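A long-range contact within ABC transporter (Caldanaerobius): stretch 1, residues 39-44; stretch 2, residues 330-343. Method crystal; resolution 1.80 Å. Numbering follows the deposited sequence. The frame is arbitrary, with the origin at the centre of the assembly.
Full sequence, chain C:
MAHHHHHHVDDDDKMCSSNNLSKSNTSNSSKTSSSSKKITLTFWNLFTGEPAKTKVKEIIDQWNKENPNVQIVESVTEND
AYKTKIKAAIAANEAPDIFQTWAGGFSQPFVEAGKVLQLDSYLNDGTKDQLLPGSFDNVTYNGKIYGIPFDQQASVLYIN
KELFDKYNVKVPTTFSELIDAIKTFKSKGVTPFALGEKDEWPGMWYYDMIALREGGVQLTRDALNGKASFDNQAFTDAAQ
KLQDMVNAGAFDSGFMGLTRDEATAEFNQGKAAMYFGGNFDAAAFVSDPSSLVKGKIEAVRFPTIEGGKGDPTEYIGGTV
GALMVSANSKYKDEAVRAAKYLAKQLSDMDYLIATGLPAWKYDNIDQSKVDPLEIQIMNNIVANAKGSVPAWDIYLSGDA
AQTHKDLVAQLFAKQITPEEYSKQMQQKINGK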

ATOM      1  N   ILE C  39       8.491  29.482 -16.021  1.00 41.63           N
ATOM      2  CA  ILE C  39       7.787  28.989 -14.820  1.00 37.70           C
ATOM      3  C   ILE C  39       8.461  27.695 -14.348  1.00 39.06           C
ATOM      4  O   ILE C  39       8.943  26.895 -15.178  1.00 36.45           O
ATOM      5  CB  ILE C  39       6.271  28.839 -15.134  1.00 39.58           C
ATOM      6  CG1 ILE C  39       5.581  30.211 -15.087  1.00 41.81           C
ATOM      7  CG2 ILE C  39       5.553  27.842 -14.248  1.00 37.74           C
ATOM      8  CD1 ILE C  39       6.231  31.254 -14.200  1.00 38.20           C
ATOM      9  N   THR C  40       8.541  27.526 -13.029  1.00 33.60           N
ATOM     10  CA  THR C  40       9.007  26.243 -12.465  1.00 38.26           C
ATOM     11  C   THR C  40       8.056  25.687 -11.394  1.00 37.81           C
ATOM     12  O   THR C  40       7.704  26.355 -10.428  1.00 32.51           O
ATOM     13  CB  THR C  40      10.449  26.336 -11.950  1.00 36.21           C
ATOM     14  OG1 THR C  40      11.312  26.572 -13.068  1.00 36.06           O
ATOM     15  CG2 THR C  40      10.867  25.034 -11.268  1.00 34.88           C
ATOM     16  N   LEU C  41       7.617  24.452 -11.607  1.00 36.25           N
ATOM     17  CA  LEU C  41       6.776  23.769 -10.640  1.00 32.73           C
ATOM     18  C   LEU C  41       7.617  22.860  -9.757  1.00 32.85           C
ATOM     19  O   LEU C  41       8.627  22.262 -10.209  1.00 34.54           O
ATOM     20  CB  LEU C  41       5.710  22.943 -11.378  1.00 32.76           C
ATOM     21  CG  LEU C  41       4.780  23.657 -12.373  1.00 36.00           C
ATOM     22  CD1 LEU C  41       4.040  22.640 -13.251  1.00 36.43           C
ATOM     23  CD2 LEU C  41       3.791  24.570 -11.658  1.00 37.24           C
ATOM     24  N   THR C  42       7.197  22.728  -8.503  1.00 32.02           N
ATOM     25  CA  THR C  42       7.792  21.746  -7.615  1.00 28.59           C
ATOM     26  C   THR C  42       6.897  20.491  -7.530  1.00 30.05           C
ATOM     27  O   THR C  42       5.667  20.575  -7.558  1.00 26.81           O
ATOM     28  CB  THR C  42       8.068  22.332  -6.237  1.00 28.60           C
ATOM     29  OG1 THR C  42       6.886  22.987  -5.752  1.00 28.28           O
ATOM     30  CG2 THR C  42       9.222  23.365  -6.357  1.00 30.66           C
ATOM     31  N   PHE C  43       7.538  19.327  -7.444  1.00 27.31           N
ATOM     32  CA  PHE C  43       6.789  18.065  -7.393  1.00 27.83           C
ATOM     33  C   PHE C  43       7.471  17.185  -6.361  1.00 25.44           C
ATOM     34  O   PHE C  43       8.676  16.944  -6.485  1.00 27.78           O
ATOM     35  CB  PHE C  43       6.839  17.405  -8.772  1.00 26.48           C
ATOM     36  CG  PHE C  43       6.340  15.982  -8.805  1.00 26.57           C
ATOM     37  CD1 PHE C  43       5.106  15.623  -8.224  1.00 27.54           C
ATOM     38  CD2 PHE C  43       7.113  14.987  -9.447  1.00 26.98           C
ATOM     39  CE1 PHE C  43       4.661  14.318  -8.269  1.00 25.79           C
ATOM     40  CE2 PHE C  43       6.656  13.676  -9.491  1.00 26.42           C
ATOM     41  CZ  PHE C  43       5.426  13.352  -8.917  1.00 25.32           C
ATOM     42  N   TRP C  44       6.739  16.778  -5.314  1.00 23.21           N
ATOM     43  CA  TRP C  44       7.296  15.840  -4.345  1.00 24.42           C
ATOM     44  C   TRP C  44       6.717  14.449  -4.516  1.00 24.65           C
ATOM     45  O   TRP C  44       5.521  14.307  -4.760  1.00 22.67           O
ATOM     46  CB  TRP C  44       7.040  16.276  -2.905  1.00 27.45           C
ATOM     47  CG  TRP C  44       7.654  17.627  -2.509  1.00 29.51           C
ATOM     48  CD1 TRP C  44       8.471  18.473  -3.263  1.00 29.43           C
ATOM     49  CD2 TRP C  44       7.498  18.307  -1.210  1.00 30.21           C
ATOM     50  NE1 TRP C  44       8.813  19.618  -2.544  1.00 28.52           N
ATOM     51  CE2 TRP C  44       8.276  19.568  -1.302  1.00 30.33           C
ATOM     52  CE3 TRP C  44       6.819  18.010  -0.030  1.00 29.21           C
ATOM     53  CZ2 TRP C  44       8.323  20.478  -0.260  1.00 30.77           C
ATOM     54  CZ3 TRP C  44       6.880  18.942   1.024  1.00 32.42           C
ATOM     55  CH2 TRP C  44       7.619  20.146   0.908  1.00 32.13           C
TER
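Stretch 2 330-343: KYKDEAVRAAKYLA

How does stretch 2 lie on stretch 1? From K332 onward it is an α-helix that runs past A343, packed against the strand that contains T40 to W44. The helix is built by regular i to i+4 backbone hydrogen bonds, from A335 N to Y331 O at 2.8 Å through to A343 N to A339 O, also 2.8 Å; Y331 sits at the N-cap position. The two elements run in broadly the same direction, with 48° between their N-to-C axes, a signed crossing angle of -48° and a closest axial approach of 9.5 Å. The backbones are nearer at the start of the crossing than further along: L41 CA lies 6.8 Å from A335 CA, F43 CA 8.8 Å from A339 CA.

Which residues meet through aliphatic packing? I39, L41 and F43 point toward stretch 2, L41 and F43 by the alternation of the strand, while T40 points away and T42 makes no contact. L41 is the center of the aliphatic packing and, with 88 Å² covered, gives up the most surface of any residue here. L41 CD1 reaches A338 CB at 3.8 Å and A335 CA at 3.9 Å, and L41 CD2 lies 4.1 Å from A335 CB. Beside these alanines L41 also meets the helix backbone: L41 CD1 rests 3.8 Å from E334 O, a van der Waals contact with a carbonyl.

How do the two aromatic rings take part? Each offers a face to an aliphatic group of the other stretch, in CH-pi contacts at opposite ends of the contact. I39 CG2 stands over the Y331 ring, 3.9 Å from its centroid and 13° off the normal, while I39 CD1 comes to 3.3 Å from Y331 CE1, a tight approach. Y331 also meets L41, whose CD2 is 4.0 Å from Y331 CD2, obliquely to the ring. At the other end the donor and ring change sides: L342 CD1 of the helix sits almost exactly above the F43 ring, 3.8 Å from the centroid and 4° off the normal, and 4.0 Å from F43 CG.

Do polar groups hold the two stretches together? No hydrogen bond crosses between them, and the 379 Å² buried in total is covered largely by apolar packing. T40 O approaches Y331 CE2 at 4.1 Å without a polar partner across the contact. Within stretch 2 the NH groups of A335 to A343 bond to carbonyls of the same stretch, and the contacts across to stretch 1 are van der Waals and CH-pi.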

ATOM      1  N   LYS C 330       0.898  29.144  -7.426  1.00 36.34           N
ATOM      2  CA  LYS C 330       0.801  30.343  -8.253  1.00 40.16           C
ATOM      3  C   LYS C 330       0.367  29.973  -9.693  1.00 43.31           C
ATOM      4  O   LYS C 330      -0.282  30.756 -10.396  1.00 45.83           O
ATOM      5  CB  LYS C 330       2.166  31.011  -8.280  1.00 40.96           C
ATOM      6  CG  LYS C 330       2.754  31.272  -6.914  1.00 43.75           C
ATOM      7  CD  LYS C 330       2.156  32.521  -6.304  1.00 49.40           C
ATOM      8  CE  LYS C 330       3.016  33.081  -5.178  1.00 53.51           C
ATOM      9  NZ  LYS C 330       4.302  33.663  -5.666  1.00 54.12           N
ATOM     10  N   TYR C 331       0.714  28.759 -10.117  1.00 41.34           N
ATOM     11  CA  TYR C 331       0.485  28.324 -11.499  1.00 39.11           C
ATOM     12  C   TYR C 331      -0.444  27.125 -11.548  1.00 36.82           C
ATOM     13  O   TYR C 331      -0.019  25.989 -11.930  1.00 28.71           O
ATOM     14  CB  TYR C 331       1.811  27.966 -12.139  1.00 37.39           C
ATOM     15  CG  TYR C 331       2.912  28.874 -11.694  1.00 38.72           C
ATOM     16  CD1 TYR C 331       3.011  30.172 -12.186  1.00 36.15           C
ATOM     17  CD2 TYR C 331       3.865  28.433 -10.783  1.00 38.04           C
ATOM     18  CE1 TYR C 331       4.028  31.012 -11.766  1.00 37.53           C
ATOM     19  CE2 TYR C 331       4.883  29.264 -10.354  1.00 37.46           C
ATOM     20  CZ  TYR C 331       4.966  30.543 -10.855  1.00 38.32           C
ATOM     21  OH  TYR C 331       6.008  31.355 -10.419  1.00 40.97           O
ATOM     22  N   LYS C 332      -1.694  27.383 -11.165  1.00 30.60           N
ATOM     23  CA  LYS C 332      -2.708  26.329 -11.014  1.00 30.64           C
ATOM     24  C   LYS C 332      -3.014  25.590 -12.310  1.00 32.84           C
ATOM     25  O   LYS C 332      -3.032  24.339 -12.320  1.00 32.58           O
ATOM     26  CB  LYS C 332      -4.008  26.907 -10.460  1.00 28.21           C
ATOM     27  CG  LYS C 332      -3.920  27.376  -9.031  1.00 27.85           C
ATOM     28  CD  LYS C 332      -5.225  28.063  -8.639  1.00 29.51           C
ATOM     29  CE  LYS C 332      -5.147  28.627  -7.223  1.00 30.51           C
ATOM     30  NZ  LYS C 332      -4.071  29.642  -7.067  1.00 29.58           N
ATOM     31  N   ASP C 333      -3.256  26.341 -13.391  1.00 28.66           N
ATOM     32  CA  ASP C 333      -3.555  25.736 -14.693  1.00 29.82           C
ATOM     33  C   ASP C 333      -2.358  24.822 -15.125  1.00 29.25           C
ATOM     34  O   ASP C 333      -2.537  23.693 -15.589  1.00 27.54           O
ATOM     35  CB  ASP C 333      -3.834  26.825 -15.767  1.00 31.20           C
ATOM     36  CG  ASP C 333      -5.300  27.421 -15.731  1.00 33.00           C
ATOM     37  OD1 ASP C 333      -6.072  27.087 -14.789  1.00 30.86           O
ATOM     38  OD2 ASP C 333      -5.678  28.235 -16.697  1.00 31.24           O
ATOM     39  N   GLU C 334      -1.141  25.316 -14.956  1.00 29.96           N
ATOM     40  CA  GLU C 334       0.069  24.575 -15.386  1.00 32.05           C
ATOM     41  C   GLU C 334       0.324  23.341 -14.500  1.00 33.09           C
ATOM     42  O   GLU C 334       0.672  22.253 -15.014  1.00 27.09           O
ATOM     43  CB  GLU C 334       1.280  25.516 -15.374  1.00 32.58           C
ATOM     44  CG  GLU C 334       1.078  26.718 -16.323  1.00 34.61           C
ATOM     45  CD  GLU C 334       0.351  27.973 -15.727  1.00 35.91           C
ATOM     46  OE1 GLU C 334      -0.201  27.999 -14.603  1.00 23.56           O
ATOM     47  OE2 GLU C 334       0.333  29.004 -16.443  1.00 43.29           O
ATOM     48  N   ALA C 335       0.152  23.530 -13.185  1.00 28.37           N
ATOM     49  CA  ALA C 335       0.261  22.440 -12.193  1.00 29.42           C
ATOM     50  C   ALA C 335      -0.714  21.257 -12.401  1.00 27.92           C
ATOM     51  O   ALA C 335      -0.320  20.070 -12.230  1.00 25.57           O
ATOM     52  CB  ALA C 335       0.136  22.988 -10.776  1.00 30.88           C
ATOM     53  N   VAL C 336      -1.965  21.556 -12.773  1.00 25.33           N
ATOM     54  CA  VAL C 336      -2.947  20.496 -13.111  1.00 24.62           C
ATOM     55  C   VAL C 336      -2.525  19.796 -14.412  1.00 26.39           C
ATOM     56  O   VAL C 336      -2.666  18.577 -14.501  1.00 22.57           O
ATOM     57  CB  VAL C 336      -4.406  21.047 -13.229  1.00 24.67           C
ATOM     58  CG1 VAL C 336      -5.395  19.939 -13.663  1.00 26.27           C
ATOM     59  CG2 VAL C 336      -4.870  21.621 -11.908  1.00 25.86           C
ATOM     60  N   ARG C 337      -1.978  20.547 -15.399  1.00 23.81           N
ATOM     61  CA  ARG C 337      -1.617  19.940 -16.676  1.00 27.88           C
ATOM     62  C   ARG C 337      -0.494  18.946 -16.489  1.00 31.75           C
ATOM     63  O   ARG C 337      -0.577  17.774 -16.966  1.00 32.44           O
ATOM     64  CB  ARG C 337      -1.250  20.956 -17.764  1.00 29.49           C
ATOM     65  CG  ARG C 337      -1.064  20.319 -19.143  1.00 29.70           C
ATOM     66  CD  ARG C 337      -1.003  21.369 -20.258  1.00 33.97           C
ATOM     67  NE  ARG C 337       0.112  22.287 -20.038  1.00 36.39           N
ATOM     68  CZ  ARG C 337       1.318  22.155 -20.585  1.00 35.33           C
ATOM     69  NH1 ARG C 337       1.557  21.139 -21.406  1.00 34.34           N
ATOM     70  NH2 ARG C 337       2.255  23.047 -20.317  1.00 32.63           N
ATOM     71  N   ALA C 338       0.538  19.406 -15.781  1.00 25.94           N
ATOM     72  CA  ALA C 338       1.609  18.537 -15.377  1.00 24.59           C
ATOM     73  C   ALA C 338       1.171  17.365 -14.560  1.00 25.21           C
ATOM     74  O   ALA C 338       1.653  16.279 -14.800  1.00 26.67           O
ATOM     75  CB  ALA C 338       2.666  19.325 -14.611  1.00 25.68           C
ATOM     76  N   ALA C 339       0.343  17.594 -13.529  1.00 23.66           N
ATOM     77  CA  ALA C 339      -0.124  16.497 -12.666  1.00 24.62           C
ATOM     78  C   ALA C 339      -0.791  15.429 -13.556  1.00 24.60           C
ATOM     79  O   ALA C 339      -0.420  14.232 -13.464  1.00 26.75           O
ATOM     80  CB  ALA C 339      -1.091  16.978 -11.583  1.00 22.12           C
ATOM     81  N   LYS C 340      -1.717  15.852 -14.430  1.00 21.41           N
ATOM     82  CA  LYS C 340      -2.329  14.905 -15.393  1.00 22.80           C
ATOM     83  C   LYS C 340      -1.348  14.038 -16.174  1.00 23.32           C
ATOM     84  O   LYS C 340      -1.558  12.807 -16.324  1.00 24.29           O
ATOM     85  CB  LYS C 340      -3.180  15.649 -16.385  1.00 25.16           C
ATOM     86  CG  LYS C 340      -4.506  16.048 -15.820  1.00 25.09           C
ATOM     87  CD  LYS C 340      -5.378  16.650 -16.909  1.00 23.88           C
ATOM     88  CE  LYS C 340      -6.132  17.859 -16.434  1.00 23.71           C
ATOM     89  NZ  LYS C 340      -7.093  18.333 -17.475  1.00 25.99           N
ATOM     90  N   TYR C 341      -0.300  14.671 -16.676  1.00 21.14           N
ATOM     91  CA  TYR C 341       0.796  13.957 -17.392  1.00 26.91           C
ATOM     92  C   TYR C 341       1.591  13.063 -16.420  1.00 24.29           C
ATOM     93  O   TYR C 341       1.794  11.907 -16.660  1.00 27.33           O
ATOM     94  CB  TYR C 341       1.725  14.955 -18.136  1.00 26.90           C
ATOM     95  CG  TYR C 341       3.068  14.396 -18.554  1.00 29.60           C
ATOM     96  CD1 TYR C 341       3.266  13.944 -19.867  1.00 32.19           C
ATOM     97  CD2 TYR C 341       4.160  14.355 -17.654  1.00 28.17           C
ATOM     98  CE1 TYR C 341       4.499  13.448 -20.288  1.00 32.41           C
ATOM     99  CE2 TYR C 341       5.386  13.834 -18.055  1.00 33.99           C
ATOM    100  CZ  TYR C 341       5.551  13.395 -19.372  1.00 33.93           C
ATOM    101  OH  TYR C 341       6.762  12.889 -19.835  1.00 38.32           O
ATOM    102  N   LEU C 342       2.018  13.610 -15.313  1.00 26.86           N
ATOM    103  CA  LEU C 342       2.801  12.828 -14.357  1.00 23.37           C
ATOM    104  C   LEU C 342       2.053  11.585 -13.858  1.00 25.21           C
ATOM    105  O   LEU C 342       2.660  10.507 -13.733  1.00 26.08           O
ATOM    106  CB  LEU C 342       3.104  13.704 -13.169  1.00 24.99           C
ATOM    107  CG  LEU C 342       4.127  14.800 -13.444  1.00 24.38           C
ATOM    108  CD1 LEU C 342       4.240  15.622 -12.165  1.00 24.78           C
ATOM    109  CD2 LEU C 342       5.475  14.135 -13.871  1.00 19.01           C
ATOM    110  N   ALA C 343       0.756  11.737 -13.580  1.00 23.98           N
ATOM    111  CA  ALA C 343      -0.081  10.633 -13.107  1.00 24.31           C
ATOM    112  C   ALA C 343      -0.147   9.480 -14.107  1.00 24.82           C
ATOM    113  O   ALA C 343       0.174   8.335 -13.746  1.00 22.89           O
ATOM    114  CB  ALA C 343      -1.470  11.129 -12.773  1.00 25.73           C
TER